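Local coordinates for Exo-poly-alpha-D-galacturonosidase (PDB 3JUR), which probably cleaves galacturonic acid units from the ends of polygalacturonate chains, as a beta-helical hydrolase of glycosyl hydrolase family 28, at residues R227-S232 against E252-D257; N288-Q293 against N317-V322; A294-L299 against A325-T330; L381-G386 against T408-A413. One frame throughout, in Å; residues are numbered along the deposited sequence.

Contact 1 of 4, residues R227-S232 against E252-D257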
loop_
_atom_site.group_PDB
_atom_site.type_symbol
_atom_site.label_atom_id
_atom_site.label_comp_id
_atom_site.label_asym_id
_atom_site.label_seq_id
_atom_site.Cartn_x
_atom_site.Cartn_y
_atom_site.Cartn_z
ATOM N N ARG D 227 24.097 32.303 5.181
ATOM C CA ARG D 227 23.747 31.900 3.834
ATOM C C ARG D 227 24.986 31.476 3.060
ATOM O O ARG D 227 26.050 32.076 3.212
ATOM C CB ARG D 227 22.966 33.049 3.165
ATOM C CG ARG D 227 23.460 33.533 1.830
ATOM C CD ARG D 227 23.764 35.036 1.869
ATOM N NE ARG D 227 22.574 35.887 1.908
ATOM C CZ ARG D 227 22.566 37.199 1.659
ATOM N NH1 ARG D 227 23.685 37.848 1.341
ATOM N NH2 ARG D 227 21.429 37.869 1.723
ATOM N N ASN D 228 24.839 30.424 2.260
ATOM C CA ASN D 228 25.913 29.903 1.402
ATOM C C ASN D 228 27.248 29.623 2.106
ATOM O O ASN D 228 28.319 29.835 1.535
ATOM C CB ASN D 228 26.106 30.786 0.154
ATOM C CG ASN D 228 24.874 30.808 -0.736
ATOM O OD1 ASN D 228 24.062 31.737 -0.665
ATOM N ND2 ASN D 228 24.707 29.768 -1.555
ATOM N N ILE D 229 27.171 29.131 3.338
ATOM C CA ILE D 229 28.360 28.681 4.056
ATOM C C ILE D 229 28.459 27.153 4.057
ATOM O O ILE D 229 27.474 26.455 3.803
ATOM C CB ILE D 229 28.409 29.206 5.516
ATOM C CG1 ILE D 229 27.309 28.569 6.366
ATOM C CG2 ILE D 229 28.341 30.729 5.556
ATOM C CD1 ILE D 229 27.712 28.343 7.785
ATOM N N GLU D 230 29.656 26.643 4.326
ATOM C CA GLU D 230 29.830 25.223 4.546
ATOM C C GLU D 230 30.423 24.942 5.917
ATOM O O GLU D 230 31.480 25.475 6.259
ATOM C CB GLU D 230 30.697 24.582 3.463
ATOM C CG GLU D 230 30.798 23.063 3.652
ATOM C CD GLU D 230 31.694 22.361 2.652
ATOM O OE1 GLU D 230 32.178 23.005 1.698
ATOM O OE2 GLU D 230 31.896 21.141 2.820
ATOM N N ILE D 231 29.724 24.116 6.695
ATOM C CA ILE D 231 30.262 23.562 7.932
ATOM C C ILE D 231 30.741 22.148 7.653
ATOM O O ILE D 231 29.983 21.313 7.138
ATOM C CB ILE D 231 29.201 23.479 9.066
ATOM C CG1 ILE D 231 28.533 24.839 9.330
ATOM C CG2 ILE D 231 29.819 22.887 10.343
ATOM C CD1 ILE D 231 29.432 25.868 9.913
ATOM N N SER D 232 31.993 21.885 8.006
ATOM C CA SER D 232 32.569 20.555 7.899
ATOM C C SER D 232 33.465 20.296 9.109
ATOM O O SER D 232 34.667 20.556 9.072
ATOM C CB SER D 232 33.351 20.418 6.599
ATOM O OG SER D 232 33.931 19.136 6.504
ATOM N N GLU D 252 19.911 29.768 4.989
ATOM C CA GLU D 252 19.557 29.291 3.655
ATOM C C GLU D 252 20.775 28.931 2.819
ATOM O O GLU D 252 21.857 29.499 3.004
ATOM C CB GLU D 252 18.666 30.317 2.928
ATOM C CG GLU D 252 19.353 31.627 2.525
ATOM C CD GLU D 252 18.485 32.499 1.616
ATOM O OE1 GLU D 252 17.300 32.151 1.382
ATOM O OE2 GLU D 252 18.991 33.535 1.122
ATOM N N LYS D 253 20.596 27.969 1.917
ATOM C CA LYS D 253 21.617 27.590 0.931
ATOM C C LYS D 253 22.949 27.137 1.543
ATOM O O LYS D 253 23.991 27.219 0.894
ATOM C CB LYS D 253 21.832 28.737 -0.076
ATOM C CG LYS D 253 20.778 28.823 -1.177
ATOM C CD LYS D 253 21.194 27.982 -2.385
ATOM C CE LYS D 253 19.997 27.282 -3.041
ATOM N NZ LYS D 253 19.219 28.200 -3.924
ATOM N N CYS D 254 22.913 26.656 2.785
ATOM C CA CYS D 254 24.121 26.181 3.468
ATOM C C CYS D 254 24.343 24.670 3.300
ATOM O O CYS D 254 23.395 23.913 3.059
ATOM C CB CYS D 254 24.081 26.541 4.961
ATOM S SG CYS D 254 23.936 28.320 5.323
ATOM N N ARG D 255 25.603 24.256 3.438
ATOM C CA ARG D 255 26.007 22.848 3.419
ATOM C C ARG D 255 26.576 22.450 4.785
ATOM O O ARG D 255 27.407 23.177 5.342
ATOM C CB ARG D 255 27.052 22.603 2.321
ATOM C CG ARG D 255 27.801 21.276 2.458
ATOM C CD ARG D 255 27.226 20.173 1.580
ATOM N NE ARG D 255 28.056 20.009 0.388
ATOM C CZ ARG D 255 28.847 18.969 0.142
ATOM N NH1 ARG D 255 28.914 17.944 0.986
ATOM N NH2 ARG D 255 29.566 18.948 -0.975
ATOM N N PHE D 256 26.137 21.298 5.304
ATOM C CA PHE D 256 26.512 20.825 6.644
ATOM C C PHE D 256 27.030 19.392 6.668
ATOM O O PHE D 256 26.408 18.480 6.110
ATOM C CB PHE D 256 25.314 20.848 7.601
ATOM C CG PHE D 256 24.682 22.198 7.783
ATOM C CD1 PHE D 256 25.077 23.026 8.832
ATOM C CD2 PHE D 256 23.660 22.618 6.940
ATOM C CE1 PHE D 256 24.481 24.270 9.013
ATOM C CE2 PHE D 256 23.047 23.848 7.116
ATOM C CZ PHE D 256 23.466 24.686 8.147
ATOM N N ASP D 257 28.158 19.215 7.347
ATOM C CA ASP D 257 28.615 17.924 7.833
ATOM C C ASP D 257 29.052 18.169 9.285
ATOM O O ASP D 257 30.098 18.795 9.526
ATOM C CB ASP D 257 29.777 17.415 6.988
ATOM C CG ASP D 257 30.199 15.998 7.351
ATOM O OD1 ASP D 257 29.573 15.362 8.227
ATOM O OD2 ASP D 257 31.169 15.519 6.737
HETATM O O HOH W 1 19.575 36.160 2.177
HETATM O O HOH W 2 32.329 17.296 5.022
#

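Contact 2 of 4, residues N288-Q293 against N317-V322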
loop_
_atom_site.group_PDB
_atom_site.type_symbol
_atom_site.label_atom_id
_atom_site.label_comp_id
_atom_site.label_asym_id
_atom_site.label_seq_id
_atom_site.Cartn_x
_atom_site.Cartn_y
_atom_site.Cartn_z
ATOM N N ASN D 288 18.622 24.254 2.413
ATOM C CA ASN D 288 19.909 23.772 2.913
ATOM C C ASN D 288 20.152 22.315 2.579
ATOM O O ASN D 288 19.213 21.570 2.273
ATOM C CB ASN D 288 20.014 23.953 4.427
ATOM C CG ASN D 288 19.866 25.389 4.849
ATOM O OD1 ASN D 288 20.756 26.211 4.629
ATOM N ND2 ASN D 288 18.741 25.702 5.472
ATOM N N LEU D 289 21.421 21.917 2.662
ATOM C CA LEU D 289 21.830 20.558 2.366
ATOM C C LEU D 289 22.721 20.012 3.478
ATOM O O LEU D 289 23.788 20.560 3.753
ATOM C CB LEU D 289 22.548 20.492 1.011
ATOM C CG LEU D 289 23.162 19.156 0.568
ATOM C CD1 LEU D 289 22.092 18.045 0.461
ATOM C CD2 LEU D 289 23.935 19.303 -0.738
ATOM N N VAL D 290 22.259 18.945 4.126
ATOM C CA VAL D 290 23.068 18.239 5.113
ATOM C C VAL D 290 23.407 16.864 4.543
ATOM O O VAL D 290 22.515 16.057 4.304
ATOM C CB VAL D 290 22.329 18.082 6.478
ATOM C CG1 VAL D 290 23.244 17.409 7.537
ATOM C CG2 VAL D 290 21.816 19.431 6.984
ATOM N N ILE D 291 24.685 16.606 4.294
ATOM C CA ILE D 291 25.125 15.242 3.969
ATOM C C ILE D 291 26.115 14.847 5.048
ATOM O O ILE D 291 27.277 15.260 5.029
ATOM C CB ILE D 291 25.750 15.108 2.556
ATOM C CG1 ILE D 291 24.782 15.622 1.483
ATOM C CG2 ILE D 291 26.167 13.655 2.294
ATOM C CD1 ILE D 291 25.381 15.680 0.068
ATOM N N SER D 292 25.629 14.073 6.014
ATOM C CA SER D 292 26.366 13.894 7.255
ATOM C C SER D 292 25.941 12.656 8.036
ATOM O O SER D 292 24.936 12.671 8.750
ATOM C CB SER D 292 26.205 15.150 8.120
ATOM O OG SER D 292 26.994 15.072 9.289
ATOM N N GLN D 293 26.718 11.589 7.896
ATOM C CA GLN D 293 26.573 10.397 8.724
ATOM C C GLN D 293 26.642 10.743 10.217
ATOM O O GLN D 293 25.882 10.199 11.029
ATOM C CB GLN D 293 27.671 9.392 8.378
ATOM C CG GLN D 293 27.637 8.128 9.208
ATOM C CD GLN D 293 27.058 6.964 8.451
ATOM O OE1 GLN D 293 27.806 6.131 7.919
ATOM N NE2 GLN D 293 25.719 6.891 8.382
ATOM N N ASN D 317 14.472 21.633 2.682
ATOM C CA ASN D 317 15.817 21.224 3.010
ATOM C C ASN D 317 16.027 19.780 2.589
ATOM O O ASN D 317 15.060 19.021 2.418
ATOM C CB ASN D 317 16.092 21.403 4.505
ATOM C CG ASN D 317 15.899 22.832 4.961
ATOM O OD1 ASN D 317 16.707 23.710 4.656
ATOM N ND2 ASN D 317 14.813 23.078 5.691
ATOM N N VAL D 318 17.294 19.415 2.411
ATOM C CA VAL D 318 17.662 18.051 2.056
ATOM C C VAL D 318 18.643 17.495 3.088
ATOM O O VAL D 318 19.705 18.076 3.311
ATOM C CB VAL D 318 18.256 17.976 0.639
ATOM C CG1 VAL D 318 18.788 16.560 0.349
ATOM C CG2 VAL D 318 17.194 18.376 -0.407
ATOM N N TYR D 319 18.270 16.371 3.701
ATOM C CA TYR D 319 19.070 15.730 4.747
ATOM C C TYR D 319 19.470 14.337 4.291
ATOM O O TYR D 319 18.621 13.545 3.891
ATOM C CB TYR D 319 18.266 15.648 6.045
ATOM C CG TYR D 319 17.713 16.991 6.497
ATOM C CD1 TYR D 319 18.534 17.938 7.103
ATOM C CD2 TYR D 319 16.383 17.314 6.295
ATOM C CE1 TYR D 319 18.028 19.176 7.519
ATOM C CE2 TYR D 319 15.866 18.541 6.711
ATOM C CZ TYR D 319 16.696 19.461 7.323
ATOM O OH TYR D 319 16.183 20.668 7.719
ATOM N N MET D 320 20.763 14.046 4.322
ATOM C CA MET D 320 21.261 12.761 3.849
ATOM C C MET D 320 22.165 12.105 4.886
ATOM O O MET D 320 23.097 12.740 5.377
ATOM C CB MET D 320 22.034 12.931 2.543
ATOM C CG MET D 320 21.165 13.264 1.336
ATOM S SD MET D 320 22.079 13.255 -0.231
ATOM C CE MET D 320 23.096 11.801 -0.061
ATOM N N ASN D 321 21.868 10.840 5.200
ATOM C CA ASN D 321 22.684 9.976 6.080
ATOM C C ASN D 321 22.615 10.349 7.565
ATOM O O ASN D 321 23.281 9.720 8.399
ATOM C CB ASN D 321 24.153 9.888 5.615
ATOM C CG ASN D 321 24.299 9.559 4.128
ATOM O OD1 ASN D 321 23.553 8.761 3.578
ATOM N ND2 ASN D 321 25.281 10.178 3.482
ATOM N N VAL D 322 21.796 11.349 7.885
ATOM C CA VAL D 322 21.695 11.902 9.241
ATOM C C VAL D 322 21.044 10.928 10.216
ATOM O O VAL D 322 20.322 10.014 9.806
ATOM C CB VAL D 322 20.934 13.257 9.260
ATOM C CG1 VAL D 322 21.610 14.260 8.321
ATOM C CG2 VAL D 322 19.440 13.077 8.892
HETATM O O HOH W 3 23.750 8.528 10.772
#

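Contact 3 of 4, residues A294-L299 against A325-T330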
loop_
_atom_site.group_PDB
_atom_site.type_symbol
_atom_site.label_atom_id
_atom_site.label_comp_id
_atom_site.label_asym_id
_atom_site.label_seq_id
_atom_site.Cartn_x
_atom_site.Cartn_y
_atom_site.Cartn_z
ATOM N N ALA D 294 27.544 11.666 10.560
ATOM C CA ALA D 294 27.799 12.047 11.947
ATOM C C ALA D 294 26.708 12.911 12.598
ATOM O O ALA D 294 26.610 12.950 13.830
ATOM C CB ALA D 294 29.174 12.736 12.058
ATOM N N SER D 295 25.898 13.601 11.790
ATOM C CA SER D 295 24.895 14.529 12.317
ATOM C C SER D 295 23.858 13.845 13.202
ATOM O O SER D 295 23.296 12.826 12.827
ATOM C CB SER D 295 24.185 15.288 11.186
ATOM O OG SER D 295 23.161 16.122 11.707
ATOM N N HIS D 296 23.601 14.434 14.365
ATOM C CA HIS D 296 22.608 13.918 15.315
ATOM C C HIS D 296 21.178 14.364 15.000
ATOM O O HIS D 296 20.222 13.915 15.644
ATOM C CB HIS D 296 22.980 14.353 16.734
ATOM C CG HIS D 296 24.229 13.716 17.261
ATOM N ND1 HIS D 296 24.528 13.676 18.607
ATOM C CD2 HIS D 296 25.250 13.085 16.632
ATOM C CE1 HIS D 296 25.683 13.057 18.782
ATOM N NE2 HIS D 296 26.140 12.685 17.598
ATOM N N GLY D 297 21.038 15.262 14.028
ATOM C CA GLY D 297 19.741 15.786 13.635
ATOM C C GLY D 297 19.853 16.880 12.585
ATOM O O GLY D 297 20.795 17.678 12.598
ATOM N N GLY D 298 18.891 16.912 11.671
ATOM C CA GLY D 298 18.875 17.910 10.606
ATOM C C GLY D 298 18.354 19.242 11.114
ATOM O O GLY D 298 19.049 20.260 11.042
ATOM N N LEU D 299 17.114 19.227 11.602
ATOM C CA LEU D 299 16.528 20.362 12.303
ATOM C C LEU D 299 16.203 19.944 13.725
ATOM O O LEU D 299 15.390 19.037 13.947
ATOM C CB LEU D 299 15.261 20.881 11.617
ATOM C CG LEU D 299 14.797 22.169 12.327
ATOM C CD1 LEU D 299 15.544 23.422 11.801
ATOM C CD2 LEU D 299 13.313 22.358 12.286
ATOM N N ALA D 325 15.970 13.483 11.198
ATOM C CA ALA D 325 15.613 14.616 10.353
ATOM C C ALA D 325 15.110 15.776 11.207
ATOM O O ALA D 325 15.613 16.900 11.102
ATOM C CB ALA D 325 14.581 14.211 9.303
ATOM N N LEU D 326 14.119 15.486 12.053
ATOM C CA LEU D 326 13.517 16.466 12.948
ATOM C C LEU D 326 13.587 15.909 14.368
ATOM O O LEU D 326 13.154 14.782 14.627
ATOM C CB LEU D 326 12.054 16.748 12.564
ATOM C CG LEU D 326 11.221 17.665 13.485
ATOM C CD1 LEU D 326 11.770 19.111 13.544
ATOM C CD2 LEU D 326 9.753 17.687 13.086
ATOM N N ARG D 327 14.119 16.715 15.279
ATOM C CA ARG D 327 14.358 16.293 16.650
ATOM C C ARG D 327 13.962 17.397 17.634
ATOM O O ARG D 327 14.488 18.500 17.559
ATOM C CB ARG D 327 15.842 15.954 16.795
ATOM C CG ARG D 327 16.237 15.274 18.093
ATOM C CD ARG D 327 17.752 15.140 18.152
ATOM N NE ARG D 327 18.160 14.166 19.162
ATOM C CZ ARG D 327 19.408 14.020 19.593
ATOM N NH1 ARG D 327 20.381 14.782 19.102
ATOM N NH2 ARG D 327 19.680 13.112 20.519
ATOM N N LEU D 328 13.024 17.099 18.534
ATOM C CA LEU D 328 12.710 17.979 19.666
ATOM C C LEU D 328 13.115 17.299 20.984
ATOM O O LEU D 328 12.709 16.164 21.259
ATOM C CB LEU D 328 11.225 18.383 19.674
ATOM C CG LEU D 328 10.729 19.440 18.666
ATOM C CD1 LEU D 328 10.804 18.964 17.218
ATOM C CD2 LEU D 328 9.312 19.875 18.983
ATOM N N LYS D 329 13.945 17.992 21.771
ATOM C CA LYS D 329 14.486 17.464 23.031
ATOM C C LYS D 329 14.196 18.415 24.184
ATOM O O LYS D 329 14.449 19.618 24.081
ATOM C CB LYS D 329 16.015 17.330 22.981
ATOM C CG LYS D 329 16.615 16.840 21.698
ATOM C CD LYS D 329 18.126 16.692 21.832
ATOM C CE LYS D 329 18.856 17.991 21.499
ATOM N NZ LYS D 329 20.326 17.759 21.344
ATOM N N THR D 330 13.714 17.863 25.294
ATOM C CA THR D 330 13.485 18.620 26.521
ATOM C C THR D 330 13.295 17.642 27.683
ATOM O O THR D 330 13.286 16.426 27.477
ATOM C CB THR D 330 12.259 19.555 26.400
ATOM O OG1 THR D 330 12.149 20.373 27.575
ATOM C CG2 THR D 330 10.966 18.738 26.202
HETATM O O HOH W 4 22.953 15.330 20.280
#

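Contact 4 of 4, residues L381-G386 against T408-A413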
loop_
_atom_site.group_PDB
_atom_site.type_symbol
_atom_site.label_atom_id
_atom_site.label_comp_id
_atom_site.label_asym_id
_atom_site.label_seq_id
_atom_site.Cartn_x
_atom_site.Cartn_y
_atom_site.Cartn_z
ATOM N N LEU D 381 6.803 15.648 3.710
ATOM C CA LEU D 381 8.094 15.021 3.972
ATOM C C LEU D 381 8.213 13.757 3.138
ATOM O O LEU D 381 7.273 12.958 3.045
ATOM C CB LEU D 381 8.271 14.709 5.468
ATOM C CG LEU D 381 9.421 13.789 5.934
ATOM C CD1 LEU D 381 10.795 14.427 5.673
ATOM C CD2 LEU D 381 9.258 13.435 7.406
ATOM N N LYS D 382 9.363 13.596 2.497
ATOM C CA LYS D 382 9.692 12.358 1.820
ATOM C C LYS D 382 10.953 11.831 2.478
ATOM O O LYS D 382 12.000 12.510 2.486
ATOM C CB LYS D 382 9.877 12.587 0.320
ATOM C CG LYS D 382 8.594 13.062 -0.366
ATOM C CD LYS D 382 8.761 13.173 -1.859
ATOM C CE LYS D 382 8.033 14.392 -2.424
ATOM N NZ LYS D 382 6.640 14.525 -1.940
ATOM N N ALA D 383 10.845 10.645 3.071
ATOM C CA ALA D 383 11.946 10.107 3.847
ATOM C C ALA D 383 12.171 8.626 3.669
ATOM O O ALA D 383 11.254 7.844 3.400
ATOM C CB ALA D 383 11.805 10.448 5.359
ATOM N N THR D 384 13.424 8.257 3.871
ATOM C CA THR D 384 13.889 6.923 3.647
ATOM C C THR D 384 14.736 6.511 4.862
ATOM O O THR D 384 15.501 7.313 5.379
ATOM C CB THR D 384 14.638 6.903 2.284
ATOM O OG1 THR D 384 13.812 6.256 1.300
ATOM C CG2 THR D 384 15.948 6.224 2.360
ATOM N N GLY D 385 14.532 5.285 5.348
ATOM C CA GLY D 385 15.385 4.685 6.376
ATOM C C GLY D 385 15.016 4.939 7.827
ATOM O O GLY D 385 14.180 5.783 8.128
ATOM N N GLY D 386 15.646 4.191 8.732
ATOM C CA GLY D 386 15.514 4.454 10.166
ATOM C C GLY D 386 15.115 3.260 11.017
ATOM O O GLY D 386 14.483 2.322 10.541
ATOM N N THR D 408 2.722 12.858 3.482
ATOM C CA THR D 408 4.078 12.428 3.821
ATOM C C THR D 408 4.282 10.940 3.524
ATOM O O THR D 408 3.380 10.124 3.737
ATOM C CB THR D 408 4.394 12.784 5.306
ATOM O OG1 THR D 408 4.587 14.202 5.412
ATOM C CG2 THR D 408 5.640 12.060 5.838
ATOM N N ILE D 409 5.467 10.612 3.012
ATOM C CA ILE D 409 5.851 9.243 2.696
ATOM C C ILE D 409 7.143 8.927 3.438
ATOM O O ILE D 409 8.143 9.626 3.266
ATOM C CB ILE D 409 6.074 9.035 1.172
ATOM C CG1 ILE D 409 4.843 9.484 0.372
ATOM C CG2 ILE D 409 6.404 7.553 0.862
ATOM C CD1 ILE D 409 5.068 9.628 -1.127
ATOM N N ILE D 410 7.119 7.880 4.262
ATOM C CA ILE D 410 8.332 7.382 4.929
ATOM C C ILE D 410 8.478 5.888 4.646
ATOM O O ILE D 410 7.575 5.101 4.947
ATOM C CB ILE D 410 8.334 7.650 6.462
ATOM C CG1 ILE D 410 8.146 9.141 6.756
ATOM C CG2 ILE D 410 9.635 7.126 7.104
ATOM C CD1 ILE D 410 7.851 9.454 8.199
ATOM N N GLU D 411 9.603 5.505 4.054
ATOM C CA GLU D 411 9.826 4.119 3.667
ATOM C C GLU D 411 11.081 3.525 4.287
ATOM O O GLU D 411 12.091 4.207 4.428
ATOM C CB GLU D 411 9.907 3.999 2.140
ATOM C CG GLU D 411 8.553 4.146 1.446
ATOM C CD GLU D 411 7.572 3.045 1.834
ATOM O OE1 GLU D 411 8.032 1.891 2.025
ATOM O OE2 GLU D 411 6.356 3.332 1.950
ATOM N N GLY D 412 11.005 2.247 4.646
ATOM C CA GLY D 412 12.173 1.505 5.119
ATOM C C GLY D 412 12.573 1.794 6.551
ATOM O O GLY D 412 13.720 1.575 6.928
ATOM N N ALA D 413 11.641 2.305 7.349
ATOM C CA ALA D 413 11.862 2.434 8.780
ATOM C C ALA D 413 11.419 1.134 9.451
ATOM O O ALA D 413 10.411 0.550 9.066
ATOM C CB ALA D 413 11.099 3.617 9.336
#

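Contact 1 of 4, residues R227-S232 against E252-D257
The closest apolar touch joins Ile-229 and Cys-254, with CG1 of Ile-229 3.5 Å from SG of Cys-254; CG1 takes the crowded position between backbone N and carbonyl carbon (chi1 68°), which brings it to the sulfur. Further along, Ile-231 lies alongside Phe-256 on the buried face of the strands, both pointing the same way, and CG1 of Ile-231 is 3.9 Å from CD1 of Phe-256 at an oblique approach to the ring. The opposite face, bearing Glu-230, Ser-232, Arg-255 and Asp-257, is polar. There the extended Glu-230 runs beside Arg-255, the two CG atoms 3.7 Å apart; the planes of carboxylate and guanidinium are within 15° of parallel, but their charged atoms do not meet, Glu-230 OE2 lying 4.7 Å from Arg-255 NE. Parallel strands 230-232 and 255-257 belong to successive coils of the right-handed parallel beta-helix of family 28, and Arg-255 N bonds to Ile-229 O almost straight (2.9 Å, 172°). Just before these strands, Asn-228 and Lys-253 both adopt left-handed backbone angles, and their side chains run side by side with ND2 of Asn-228 3.4 Å from CB of Lys-253. Beyond this corner a water accepts from Arg-227 NH2 at 2.6 Å and donates to Glu-252 OE2 at 2.9 Å, bridging opposite charges that do not form a salt bridge. Their direct ionic partners are on adjoining coils and the N-terminal region: Arg-227 NH1 pairs with Glu-204 and Glu-20, Glu-252 OE1 with Arg-286. Arg-255 also packs on Leu-289 of a neighbouring subunit.

Contact 2 of 4, residues N288-Q293 against N317-V322
Strands 289-291 and 318-320 run parallel in exact step, 4.7 Å apart with only 3° between their directions, and join through bonds such as Val-290 N to Val-318 O (2.8 Å, 171°). They are adjacent rungs of the right-handed parallel beta-helix, and the turn entering them carries a stack of asparagines along the helix axis. Asn-288 and Asn-317 have nearly the same torsions, CG anti to the carbonyl carbon, and their amide planes are 6° apart. OD1 of Asn-317 is gripped twice: the backbone N of Asn-288 lies in the carbonyl plane on a lone pair at 3.0 Å, while ND2 of Asn-288 approaches from above that plane, also at 3.0 Å. The bond is repeated on the coils to either side, Asn-288 OD1 accepting from Cys-254 N and Asn-346 OD1 from Asn-317 N, although the asparagine itself gives way to cysteine at Cys-254. An alanine in place of Asn-317 would remove this doubly used acceptor and would probably leave the buried N of Asn-288 poorly satisfied. Leu-289, Ile-291, Val-318 and Met-320 occupy one face, where Leu-289 CD1 meets Val-318 CG1 at 3.6 Å and Ile-291 lies beside Met-320; Val-318 and Met-320 of a neighbouring subunit pack onto this face. Val-290 turns to the other face and spreads its two methyls between partners. CG2 approaches Tyr-319 CD1 obliquely at 3.6 Å, and CG1 meets Val-322 CG1 at 3.6 Å, the two valines crossing at about a right angle. Where the chains leave the strands, a single water donates to both Gln-293 O and Asn-321 O.

Contact 3 of 4, residues A294-L299 against A325-T330
Arg-327 stretches from CG to NE as an extended chain that passes the carbonyl oxygen of His-296 and brings NH1 to within 3.5 Å of His-296 CB. NH1 sits at the imidazole edge, near the ring plane, so the two groups do not stack; instead a water in the plane of the ring joins them, 2.8 Å from His-296 ND1 and accepting from Arg-327 NH1 at 2.9 Å. One guanidinium face is covered by Lys-329 CD, centred 3.6 Å above it. NH1 also forms a salt bridge with Asp-261, whose other carboxylate oxygen pairs with Lys-329 NZ, an anion likely to offset the neighbouring positive charges. An alanine in place of Arg-327 would remove the salt bridge and the water link to His-296, and would probably loosen the placing of the imidazole and of Asp-261. Ser-His-Gly and Arg-Leu-Lys correspond to the Gly-His-Gly and Arg-Ile-Lys motifs that line the active-site cleft in family 28 relatives, consistent with such a site here. On the buried side, Leu-299 and Leu-326 lie side by side, pointing the same way, with CD2 of Leu-299 3.8 Å from CD1 of Leu-326. Ala-325 O accepts a straight bond from Leu-299 N (2.8 Å, 175°); a CB on Gly-298 would fall 3.0 Å from that oxygen, a clash. The chain turns a corner at Ala-325 and Leu-326 into strand 327-329, which lies between parallel strands 299-301 and 357-359, while Leu-326 packs inward on Phe-343 of strand 337-349.

Contact 4 of 4, residues L381-G386 against T408-A413
Leu-381 lies obliquely across Thr-408, with CB of Leu-381 3.8 Å from CG2 of Thr-408. The threonine uses both branches: CG2, anti to its own backbone N, takes the apolar contact, while OG1 of Thr-408, beside that N (chi1 -73°), accepts from Leu-381 N at 3.1 Å. The same hydroxyl bonds to Ser-406 O, which fixes its rotation. The pair stands at the start of two parallel segments, 381-386 and 408-413, on consecutive coils of the beta-helix. Across them the backbone bonds alternate in a regular parallel pattern, from Ile-409 N to Leu-381 O through to Gly-385 N to Glu-411 O (2.8 Å, 164°). On the buried face Ala-383 presents just its CB to CG1 of Ile-410, a loose 4.1 Å approach, and Leu-381 CD2 stands 4.3 Å from Ile-410 CD1. At the far end the side chains give way to glycine: Gly-385 and Gly-412 have positive phi, and the backbone angles of Gly-386 would jam a CB against the preceding carbonyl oxygen. Here CA of Ala-413 approaches Gly-386 O at 3.2 Å in a CA-H...O contact. The other face, with Lys-382, Thr-384, Ile-409 and Glu-411, turns to a neighbouring subunit. Glu-411 OE2 accepts from Gly-433 N, and OE1 forms a salt bridge with Arg-435 of that subunit; both carboxylate oxygens are thus engaged, which would probably keep this buried glutamate ionised at the interface.

All four contacts join consecutive coils of the parallel beta-helix. Contacts 1 and 2 adjoin, their centres 10 Å apart: Cys-254 O lies 2.8 Å from Leu-289 N, and Asp-257 OD1 lies 2.8 Å from Ser-292 OG. Contacts 2 and 3 share the same pair of coils on different faces; Tyr-319 CE1 reaches Gly-298 CA at 3.4 Å. Contact 4 lies further along, its centre 14 Å from that of contact 2 and 24 Å from that of contact 1. Contacts 1, 2 and 4 meet a neighbouring subunit, as expected for the tetramer, whereas contact 3, untouched by other chains, probably faces the substrate cleft.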